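Local coordinates for protein putative acetyltransferase (Clostridium difficile, PDB 3DSB) that probably transfers an acyl group, as other members of the GNAT acetyltransferase family do, though its substrate is not established, at residues F23-A28 / G33-M38; K65-I70 / K94-K99; Y72-S77 / N81-W86. All blocks are in the same frame, centred on the assembly; numbering follows the deposited sequence. Where two conformers were deposited one is given.

Contact 1: F23-A28 / G33-M38; sequences FNYNLA and GKELDM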
loop_
_atom_site.group_PDB
_atom_site.type_symbol
_atom_site.label_atom_id
_atom_site.label_comp_id
_atom_site.label_asym_id
_atom_site.label_seq_id
_atom_site.Cartn_x
_atom_site.Cartn_y
_atom_site.Cartn_z
ATOM N N PHE A 23 -4.348 13.624 17.260
ATOM C CA PHE A 23 -4.966 14.023 15.998
ATOM C C PHE A 23 -5.592 12.817 15.290
ATOM O O PHE A 23 -6.692 12.899 14.707
ATOM C CB PHE A 23 -3.926 14.619 15.052
ATOM C CG PHE A 23 -3.523 16.041 15.359
ATOM C CD1 PHE A 23 -4.100 16.762 16.393
ATOM C CD2 PHE A 23 -2.574 16.656 14.539
ATOM C CE1 PHE A 23 -3.727 18.113 16.629
ATOM C CE2 PHE A 23 -2.167 17.984 14.781
ATOM C CZ PHE A 23 -2.754 18.696 15.812
ATOM N N ASN A 24 -4.910 11.672 15.356
ATOM C CA ASN A 24 -5.449 10.489 14.697
ATOM C C ASN A 24 -6.682 9.922 15.391
ATOM O O ASN A 24 -7.634 9.500 14.705
ATOM C CB ASN A 24 -4.349 9.456 14.529
ATOM C CG ASN A 24 -3.584 9.693 13.258
ATOM O OD1 ASN A 24 -4.036 9.284 12.171
ATOM N ND2 ASN A 24 -2.478 10.432 13.353
ATOM N N TYR A 25 -6.677 9.961 16.726
ATOM C CA TYR A 25 -7.855 9.600 17.503
ATOM C C TYR A 25 -8.998 10.515 17.066
ATOM O O TYR A 25 -10.131 10.033 16.766
ATOM C CB TYR A 25 -7.598 9.721 19.006
ATOM C CG TYR A 25 -8.805 9.369 19.824
ATOM C CD1 TYR A 25 -9.020 8.054 20.233
ATOM C CD2 TYR A 25 -9.734 10.330 20.160
ATOM C CE1 TYR A 25 -10.131 7.708 20.968
ATOM C CE2 TYR A 25 -10.871 9.995 20.893
ATOM C CZ TYR A 25 -11.062 8.687 21.291
ATOM O OH TYR A 25 -12.186 8.335 22.030
ATOM N N ASN A 26 -8.739 11.831 17.015
ATOM C CA ASN A 26 -9.836 12.738 16.642
ATOM C C ASN A 26 -10.325 12.503 15.225
ATOM O O ASN A 26 -11.524 12.588 14.940
ATOM C CB ASN A 26 -9.379 14.192 16.756
ATOM C CG ASN A 26 -9.160 14.644 18.193
ATOM O OD1 ASN A 26 -9.545 13.968 19.130
ATOM N ND2 ASN A 26 -8.542 15.818 18.363
ATOM N N LEU A 27 -9.391 12.251 14.307
ATOM C CA LEU A 27 -9.730 12.009 12.914
ATOM C C LEU A 27 -10.668 10.816 12.746
ATOM O O LEU A 27 -11.666 10.871 12.025
ATOM C CB LEU A 27 -8.455 11.741 12.118
ATOM C CG LEU A 27 -8.551 11.354 10.645
ATOM C CD1 LEU A 27 -9.287 12.425 9.794
ATOM C CD2 LEU A 27 -7.180 11.002 10.011
ATOM N N ALA A 28 -10.318 9.725 13.390
ATOM C CA ALA A 28 -11.029 8.466 13.182
ATOM C C ALA A 28 -12.416 8.637 13.741
ATOM O O ALA A 28 -13.423 8.153 13.130
ATOM C CB ALA A 28 -10.279 7.346 13.874
ATOM N N GLY A 33 -16.359 7.472 12.151
ATOM C CA GLY A 33 -17.124 7.068 13.326
ATOM C C GLY A 33 -16.466 6.029 14.239
ATOM O O GLY A 33 -17.177 5.247 14.870
ATOM N N LYS A 34 -15.126 6.051 14.355
ATOM C CA LYS A 34 -14.341 5.089 15.204
ATOM C C LYS A 34 -13.809 5.646 16.544
ATOM O O LYS A 34 -13.447 6.835 16.662
ATOM C CB LYS A 34 -13.113 4.589 14.438
ATOM C CG LYS A 34 -13.268 3.319 13.687
ATOM C CD LYS A 34 -12.086 3.111 12.742
ATOM C CE LYS A 34 -12.423 2.085 11.678
ATOM N NZ LYS A 34 -11.367 2.040 10.626
ATOM N N GLU A 35 -13.672 4.786 17.542
ATOM C CA GLU A 35 -13.033 5.185 18.788
ATOM C C GLU A 35 -11.765 4.353 18.994
ATOM O O GLU A 35 -11.808 3.247 19.555
ATOM C CB GLU A 35 -13.990 4.983 19.940
ATOM C CG GLU A 35 -13.642 5.778 21.184
ATOM C CD GLU A 35 -14.898 6.208 21.941
ATOM O OE1 GLU A 35 -14.877 6.202 23.197
ATOM O OE2 GLU A 35 -15.919 6.529 21.282
ATOM N N LEU A 36 -10.632 4.866 18.528
ATOM C CA LEU A 36 -9.458 4.036 18.487
ATOM C C LEU A 36 -8.945 3.698 19.878
ATOM O O LEU A 36 -8.964 4.520 20.789
ATOM C CB LEU A 36 -8.341 4.711 17.695
ATOM C CG LEU A 36 -8.619 4.927 16.194
ATOM C CD1 LEU A 36 -7.548 5.801 15.557
ATOM C CD2 LEU A 36 -8.746 3.576 15.489
ATOM N N ASP A 37 -8.393 2.494 19.989
ATOM C CA ASP A 37 -7.653 2.069 21.188
ATOM C C ASP A 37 -6.342 2.853 21.282
ATOM O O ASP A 37 -5.485 2.737 20.397
ATOM C CB ASP A 37 -7.410 0.565 21.025
ATOM C CG ASP A 37 -6.624 -0.050 22.159
ATOM O OD1 ASP A 37 -5.620 0.532 22.642
ATOM O OD2 ASP A 37 -6.929 -1.230 22.456
HETATM N N MSE A 38 -6.191 3.684 22.319
HETATM C CA MSE A 38 -5.033 4.558 22.405
HETATM C C MSE A 38 -3.741 3.835 22.665
HETATM O O MSE A 38 -2.692 4.323 22.270
HETATM C CB MSE A 38 -5.217 5.650 23.470
HETATM C CG MSE A 38 -6.232 6.732 23.112
HETATM SE SE MSE A 38 -5.545 7.899 21.697
HETATM C CE MSE A 38 -3.956 8.606 22.578
HETATM O O HOH W 1 -10.877 7.432 17.475
#

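Contact 2: K65-I70 / K94-K99; sequences KVVAQI and KEYRRK. With SO4 (sulfate ion), chain C.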
loop_
_atom_site.group_PDB
_atom_site.type_symbol
_atom_site.label_atom_id
_atom_site.label_comp_id
_atom_site.label_asym_id
_atom_site.label_seq_id
_atom_site.Cartn_x
_atom_site.Cartn_y
_atom_site.Cartn_z
ATOM N N LYS A 65 4.029 25.316 17.197
ATOM C CA LYS A 65 2.888 24.494 17.602
ATOM C C LYS A 65 2.418 23.645 16.432
ATOM O O LYS A 65 2.119 24.189 15.368
ATOM C CB LYS A 65 1.742 25.396 18.055
ATOM C CG LYS A 65 0.518 24.651 18.534
ATOM C CD LYS A 65 -0.570 25.643 18.959
ATOM C CE LYS A 65 -1.888 24.927 19.269
ATOM N NZ LYS A 65 -1.725 23.782 20.216
ATOM N N VAL A 66 2.370 22.329 16.635
ATOM C CA VAL A 66 1.863 21.432 15.613
ATOM C C VAL A 66 0.329 21.560 15.578
ATOM O O VAL A 66 -0.328 21.304 16.589
ATOM C CB VAL A 66 2.252 19.990 15.924
ATOM C CG1 VAL A 66 1.439 19.030 15.033
ATOM C CG2 VAL A 66 3.757 19.790 15.750
ATOM N N VAL A 67 -0.236 21.929 14.419
ATOM C CA VAL A 67 -1.671 22.138 14.293
ATOM C C VAL A 67 -2.327 21.256 13.200
ATOM O O VAL A 67 -3.544 21.295 13.022
ATOM C CB VAL A 67 -2.024 23.619 14.020
ATOM C CG1 VAL A 67 -1.451 24.519 15.120
ATOM C CG2 VAL A 67 -1.471 24.072 12.683
ATOM N N ALA A 68 -1.517 20.495 12.448
ATOM C CA ALA A 68 -2.075 19.562 11.450
ATOM C C ALA A 68 -1.059 18.543 11.066
ATOM O O ALA A 68 0.136 18.726 11.294
ATOM C CB ALA A 68 -2.546 20.308 10.214
ATOM N N GLN A 69 -1.549 17.433 10.505
ATOM C CA GLN A 69 -0.637 16.346 10.054
ATOM C C GLN A 69 -1.147 15.707 8.796
ATOM O O GLN A 69 -2.362 15.689 8.539
ATOM C CB GLN A 69 -0.481 15.265 11.120
ATOM C CG GLN A 69 -1.767 14.496 11.438
ATOM C CD GLN A 69 -1.780 13.089 10.778
ATOM O OE1 GLN A 69 -1.111 12.157 11.252
ATOM N NE2 GLN A 69 -2.571 12.932 9.723
ATOM N N ILE A 70 -0.200 15.146 8.047
ATOM C CA ILE A 70 -0.568 14.292 6.895
ATOM C C ILE A 70 0.400 13.112 6.900
ATOM O O ILE A 70 1.594 13.279 7.224
ATOM C CB ILE A 70 -0.486 15.095 5.548
ATOM C CG1 ILE A 70 -1.031 14.282 4.380
ATOM C CG2 ILE A 70 0.894 15.675 5.294
ATOM C CD1 ILE A 70 -1.431 15.141 3.127
ATOM N N LYS A 94 -9.088 21.716 15.111
ATOM C CA LYS A 94 -10.293 22.518 14.867
ATOM C C LYS A 94 -10.098 24.020 14.986
ATOM O O LYS A 94 -10.837 24.776 14.330
ATOM C CB LYS A 94 -11.440 22.095 15.789
ATOM C CG LYS A 94 -12.056 20.765 15.395
ATOM C CD LYS A 94 -13.241 20.418 16.293
ATOM C CE LYS A 94 -13.924 19.125 15.876
ATOM N NZ LYS A 94 -14.933 18.690 16.906
ATOM N N GLU A 95 -9.155 24.447 15.820
ATOM C CA GLU A 95 -8.937 25.892 16.032
ATOM C C GLU A 95 -8.179 26.534 14.856
ATOM O O GLU A 95 -7.971 27.773 14.845
ATOM C CB GLU A 95 -8.122 26.093 17.290
ATOM C CG GLU A 95 -8.805 25.679 18.589
ATOM C CD GLU A 95 -7.931 26.023 19.787
ATOM O OE1 GLU A 95 -7.732 27.230 20.046
ATOM O OE2 GLU A 95 -7.431 25.098 20.461
ATOM N N TYR A 96 -7.768 25.706 13.877
ATOM C CA TYR A 96 -6.962 26.186 12.762
ATOM C C TYR A 96 -7.588 25.884 11.401
ATOM O O TYR A 96 -6.935 26.002 10.379
ATOM C CB TYR A 96 -5.518 25.636 12.865
ATOM C CG TYR A 96 -4.815 26.204 14.074
ATOM C CD1 TYR A 96 -4.058 27.370 13.968
ATOM C CD2 TYR A 96 -4.957 25.613 15.338
ATOM C CE1 TYR A 96 -3.421 27.897 15.079
ATOM C CE2 TYR A 96 -4.336 26.143 16.465
ATOM C CZ TYR A 96 -3.582 27.319 16.313
ATOM O OH TYR A 96 -2.959 27.904 17.394
ATOM N N ARG A 97 -8.867 25.514 11.402
ATOM C CA ARG A 97 -9.575 25.164 10.171
ATOM C C ARG A 97 -10.074 26.400 9.413
ATOM O O ARG A 97 -10.098 27.506 9.960
ATOM C CB ARG A 97 -10.726 24.232 10.489
ATOM C CG ARG A 97 -10.216 22.856 10.843
ATOM C CD ARG A 97 -11.356 21.917 11.203
ATOM N NE ARG A 97 -10.838 20.679 11.767
ATOM C CZ ARG A 97 -11.595 19.628 12.079
ATOM N NH1 ARG A 97 -12.925 19.653 11.856
ATOM N NH2 ARG A 97 -11.022 18.545 12.590
ATOM N N ARG A 98 -10.448 26.197 8.147
ATOM C CA ARG A 98 -10.950 27.262 7.263
ATOM C C ARG A 98 -9.864 28.292 6.939
ATOM O O ARG A 98 -10.173 29.473 6.619
ATOM C CB ARG A 98 -12.255 27.891 7.833
ATOM C CG ARG A 98 -13.416 26.865 7.974
ATOM C CD ARG A 98 -14.631 27.451 8.737
ATOM N NE ARG A 98 -14.254 28.010 10.046
ATOM C CZ ARG A 98 -14.009 27.308 11.159
ATOM N NH1 ARG A 98 -14.095 25.967 11.189
ATOM N NH2 ARG A 98 -13.685 27.957 12.269
ATOM N N LYS A 99 -8.597 27.838 6.974
ATOM C CA LYS A 99 -7.454 28.680 6.670
ATOM C C LYS A 99 -6.572 28.096 5.561
ATOM O O LYS A 99 -5.477 28.589 5.302
ATOM C CB LYS A 99 -6.613 28.922 7.933
ATOM C CG LYS A 99 -7.340 29.683 9.065
ATOM C CD LYS A 99 -7.558 31.169 8.729
ATOM C CE LYS A 99 -8.121 31.862 9.970
ATOM N NZ LYS A 99 -8.371 33.291 9.695
HETATM S S SO4 C . -9.316 22.924 6.255
HETATM O O1 SO4 C . -7.900 23.151 6.496
HETATM O O2 SO4 C . -9.544 21.458 6.407
HETATM O O3 SO4 C . -10.202 23.601 7.190
HETATM O O4 SO4 C . -9.618 23.215 4.857
#

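Contact 3: Y72-S77 / N81-W86; sequences YTYEWS and NGNFLW. With BET (trimethyl glycine), chain D.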
loop_
_atom_site.group_PDB
_atom_site.type_symbol
_atom_site.label_atom_id
_atom_site.label_comp_id
_atom_site.label_asym_id
_atom_site.label_seq_id
_atom_site.Cartn_x
_atom_site.Cartn_y
_atom_site.Cartn_z
ATOM N N TYR A 72 1.703 9.429 4.836
ATOM C CA TYR A 72 1.674 8.529 3.670
ATOM C C TYR A 72 2.554 7.325 3.868
ATOM O O TYR A 72 3.538 7.368 4.627
ATOM C CB TYR A 72 2.062 9.228 2.369
ATOM C CG TYR A 72 3.423 9.861 2.348
ATOM C CD1 TYR A 72 4.577 9.111 2.107
ATOM C CD2 TYR A 72 3.576 11.233 2.567
ATOM C CE1 TYR A 72 5.852 9.708 2.078
ATOM C CE2 TYR A 72 4.805 11.835 2.513
ATOM C CZ TYR A 72 5.948 11.087 2.282
ATOM O OH TYR A 72 7.168 11.708 2.215
ATOM N N THR A 73 2.190 6.258 3.158
ATOM C CA THR A 73 3.035 5.073 3.078
ATOM C C THR A 73 3.442 4.871 1.614
ATOM O O THR A 73 2.986 5.595 0.729
ATOM C CB THR A 73 2.278 3.824 3.551
ATOM O OG1 THR A 73 1.120 3.650 2.758
ATOM C CG2 THR A 73 1.839 3.904 5.010
ATOM N N TYR A 74 4.255 3.834 1.363
ATOM C CA TYR A 74 4.719 3.564 -0.016
ATOM C C TYR A 74 4.217 2.235 -0.519
ATOM O O TYR A 74 4.069 1.295 0.268
ATOM C CB TYR A 74 6.234 3.424 -0.063
ATOM C CG TYR A 74 6.926 4.588 0.558
ATOM C CD1 TYR A 74 7.074 5.751 -0.152
ATOM C CD2 TYR A 74 7.429 4.521 1.881
ATOM C CE1 TYR A 74 7.744 6.877 0.416
ATOM C CE2 TYR A 74 8.068 5.637 2.463
ATOM C CZ TYR A 74 8.229 6.809 1.711
ATOM O OH TYR A 74 8.868 7.906 2.255
ATOM N N GLU A 75 4.014 2.165 -1.836
ATOM C CA GLU A 75 3.836 0.876 -2.502
ATOM C C GLU A 75 4.859 0.767 -3.619
ATOM O O GLU A 75 4.803 1.521 -4.592
ATOM C CB GLU A 75 2.445 0.814 -3.149
ATOM C CG GLU A 75 2.265 -0.439 -4.020
ATOM C CD GLU A 75 1.085 -0.359 -4.994
ATOM O OE1 GLU A 75 0.201 0.507 -4.832
ATOM O OE2 GLU A 75 1.075 -1.167 -5.944
ATOM N N TRP A 76 5.812 -0.171 -3.482
ATOM C CA TRP A 76 6.805 -0.347 -4.546
ATOM C C TRP A 76 6.137 -1.015 -5.750
ATOM O O TRP A 76 5.470 -2.042 -5.597
ATOM C CB TRP A 76 7.969 -1.220 -4.064
ATOM C CG TRP A 76 9.038 -1.339 -5.130
ATOM C CD1 TRP A 76 9.322 -2.445 -5.886
ATOM C CD2 TRP A 76 9.913 -0.295 -5.581
ATOM N NE1 TRP A 76 10.345 -2.148 -6.793
ATOM C CE2 TRP A 76 10.718 -0.834 -6.617
ATOM C CE3 TRP A 76 10.092 1.054 -5.208
ATOM C CZ2 TRP A 76 11.697 -0.071 -7.265
ATOM C CZ3 TRP A 76 11.078 1.800 -5.856
ATOM C CH2 TRP A 76 11.858 1.244 -6.866
ATOM N N SER A 77 6.364 -0.446 -6.931
ATOM C CA SER A 77 5.977 -1.071 -8.177
ATOM C C SER A 77 7.208 -1.639 -8.882
ATOM O O SER A 77 8.065 -0.875 -9.363
ATOM C CB SER A 77 5.284 -0.058 -9.105
ATOM O OG SER A 77 5.072 -0.620 -10.407
ATOM N N ASN A 81 9.360 0.250 -11.624
ATOM C CA ASN A 81 10.611 0.605 -10.945
ATOM C C ASN A 81 10.481 1.929 -10.188
ATOM O O ASN A 81 11.345 2.833 -10.276
ATOM C CB ASN A 81 11.775 0.661 -11.938
ATOM C CG ASN A 81 13.107 0.799 -11.259
ATOM O OD1 ASN A 81 13.348 0.232 -10.188
ATOM N ND2 ASN A 81 14.013 1.510 -11.925
ATOM N N GLY A 82 9.422 2.021 -9.381
ATOM C CA GLY A 82 9.224 3.243 -8.591
ATOM C C GLY A 82 8.152 3.036 -7.542
ATOM O O GLY A 82 7.516 1.977 -7.508
ATOM N N ASN A 83 7.921 4.073 -6.725
ATOM C CA ASN A 83 6.950 3.991 -5.631
ATOM C C ASN A 83 5.686 4.744 -5.975
ATOM O O ASN A 83 5.762 5.858 -6.541
ATOM C CB ASN A 83 7.473 4.647 -4.360
ATOM C CG ASN A 83 8.349 3.745 -3.549
ATOM O OD1 ASN A 83 9.542 4.077 -3.313
ATOM N ND2 ASN A 83 7.837 2.623 -3.131
ATOM N N PHE A 84 4.537 4.178 -5.586
ATOM C CA PHE A 84 3.349 5.003 -5.396
ATOM C C PHE A 84 3.375 5.493 -3.972
ATOM O O PHE A 84 3.736 4.757 -3.043
ATOM C CB PHE A 84 2.112 4.138 -5.562
ATOM C CG PHE A 84 1.838 3.745 -6.973
ATOM C CD1 PHE A 84 1.157 4.609 -7.836
ATOM C CD2 PHE A 84 2.245 2.494 -7.447
ATOM C CE1 PHE A 84 0.881 4.251 -9.139
ATOM C CE2 PHE A 84 1.987 2.118 -8.772
ATOM C CZ PHE A 84 1.293 3.000 -9.617
ATOM N N LEU A 85 2.995 6.753 -3.795
ATOM C CA LEU A 85 2.799 7.288 -2.476
ATOM C C LEU A 85 1.300 7.191 -2.135
ATOM O O LEU A 85 0.468 7.633 -2.955
ATOM C CB LEU A 85 3.327 8.726 -2.473
ATOM C CG LEU A 85 3.361 9.555 -1.203
ATOM C CD1 LEU A 85 4.575 10.478 -1.215
ATOM C CD2 LEU A 85 2.092 10.355 -1.044
ATOM N N TRP A 86 0.969 6.582 -0.987
ATOM C CA TRP A 86 -0.449 6.422 -0.596
ATOM C C TRP A 86 -0.722 7.323 0.602
ATOM O O TRP A 86 -0.175 7.115 1.680
ATOM C CB TRP A 86 -0.740 4.969 -0.192
ATOM C CG TRP A 86 -0.864 4.046 -1.325
ATOM C CD1 TRP A 86 0.139 3.520 -2.093
ATOM C CD2 TRP A 86 -2.106 3.618 -1.931
ATOM N NE1 TRP A 86 -0.399 2.703 -3.091
ATOM C CE2 TRP A 86 -1.772 2.732 -2.996
ATOM C CE3 TRP A 86 -3.456 3.784 -1.595
ATOM C CZ2 TRP A 86 -2.753 2.111 -3.791
ATOM C CZ3 TRP A 86 -4.420 3.188 -2.397
ATOM C CH2 TRP A 86 -4.068 2.342 -3.462
HETATM N N BET D . -0.496 0.012 -11.571
HETATM C CA BET D . 0.937 -0.044 -11.127
HETATM C C BET D . 1.815 -1.217 -11.540
HETATM O O BET D . 2.587 -1.781 -10.689
HETATM O OXT BET D . 1.825 -1.483 -12.772
HETATM C C1 BET D . -1.323 -0.074 -10.381
HETATM C C2 BET D . -0.846 1.261 -12.262
HETATM C C3 BET D . -0.867 -1.090 -12.470
#

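Contact 1: F23-A28 / G33-M38
Tyr25 reaches from helix 17-32 over the following chain, its side chain meeting Met38, Leu36 and Glu35 in turn. CB lies 3.8 Å from SE of selenomethionine Met38. CG is anti to the backbone N (chi1 179°), which lays the ring alongside the returning loop. CD1 touches the same selenium in an oblique Met-aromatic contact, SE 4.7 Å from the ring centroid. CE1 turns an in-plane edge to the Leu36 carbonyl, its O 3.4 Å away. At the tip, OH sits 3.1 Å from Glu35 CG, the two side chains running the same way with ring and carboxylate planes 71° apart. This connects the first two helices of the GNAT fold: Gly33, with positive phi, is first to leave helical geometry, and Asp37 N-caps helix 38-50. One turn further along the helix, Ala28 CB packs against Leu36 CD1 at 3.6 Å, and Ala28 O accepts a nearly straight bond from Lys34 N (3.0 Å). The Lys34 side chain leads away to Glu32 and, with it and Tyr125, lines a trimethyl glycine site. A water over the rim of one Tyr25 face joins Tyr25 O, Lys34 O and Leu36 N. Trp79 of the second subunit packs on Ala28 and Leu36.

Contact 2: K65-I70 / K94-K99
Tyr96 carries this contact from the loop 94-99, laying one ring face against Val67 at the start of strand 65-77. Ahead of it in the loop, Lys94 stays on its own side and places CG over one face of the Arg97 guanidinium, 3.5 Å above the plane. Glu95 follows, its OE2 5.9 Å from Lys65 NZ; the charges are opposite but too far apart for a salt bridge. At Tyr96, CG lies anti to the carbonyl carbon (chi1 -66°), which swings the ring toward the strand, broadside to Val67. Val67 CG1 stands over the ring centre in a CH-pi contact, 3.5 Å from the centroid and 10° off the normal. The phenol end runs on to Lys65, whose CD lies 3.6 Å from Tyr96 OH, a van der Waals contact of the lysine methylenes with the hydroxyl oxygen. Val67 belongs to a classic beta bulge, in which it and Ala68 both face Tyr60 of strand 56-62. Arg97 opens the R/Q-x-x-G-x-G/A-like loop of the GNAT fold, with a less usual last residue in Phe102; its NH2 forms a salt bridge with Glu30 and its NE bonds to Val92 O. Next, Arg98 N donates an almost straight bond, 2.8 Å long, to O3 of a sulfate, probably from the crystallisation liquor, in a position consistent with the pyrophosphate of acetyl-CoA in relatives. Phe102 N, in helix 101-115, also binds it.

Contact 3: Y72-S77 / N81-W86
Tyr72 and Leu85 form the dense end of this contact: in one of its two conformers, Leu85 places CD1 3.5 Å over the centre of the Tyr72 ring in a CH-pi contact; Ile109 of helix 101-115 touches both side chains. On the face bearing Glu75, Phe84 and Trp86, the buried carboxylate takes a bond from the indole, Trp86 NE1 to Glu75 OE1 at 2.9 Å. It uses the anti lone pair of OE1, which lies near the indole plane. With CG anti to the backbone N (chi1 172°) and the chain extended beyond it, Glu75 runs alongside Phe84; its OE2 bonds to Tyr125 OH of the second subunit, so both carboxylate oxygens are held.

Toward the turn the residues are more polar and partly exposed. Trp76 lies over Gly82, whose O is 3.6 Å above the ring, while the amides of Asn83 and Asn81 come to the indole edge, Asn83 ND2 3.4 Å from Trp76 CE3. Gly44 O of the second subunit accepts from Trp76 NE1.

Backbone bonds link Thr73 with Trp86, Glu75 with Phe84 and Ser77 with Gly82. Ser77 OG, positioned by a hydrogen bond with Arg80 N, donates to O of a bound trimethyl glycine at 2.8 Å, and Phe84 CE2 lies 3.4 Å from the ligand CA. This is an antiparallel beta hairpin with a G1 beta bulge beside the trimethyl glycine pocket.

Overall arrangement
After strand 7-11 at the sheet's edge, contact 1 comes first, closing the short loop in which helix 17-32 gives way to helix 38-50. The chain then returns to the sheet through strand 56-62 and runs along strand 65-77, which serves both later contacts. Contact 2 uses the beginning of that strand and closes a long loop back from 94-99; contact 3, the hairpin turn at its far end, is nested within that loop. Contacts 1 and 2 meet where Asn24 ND2 approaches Gln69 OE1, a probable hydrogen bond, and Phe23 packs on the strand. Contact 3 lies across the chain's centre, about 25 Å between centres from contact 1, yet both touch the second subunit.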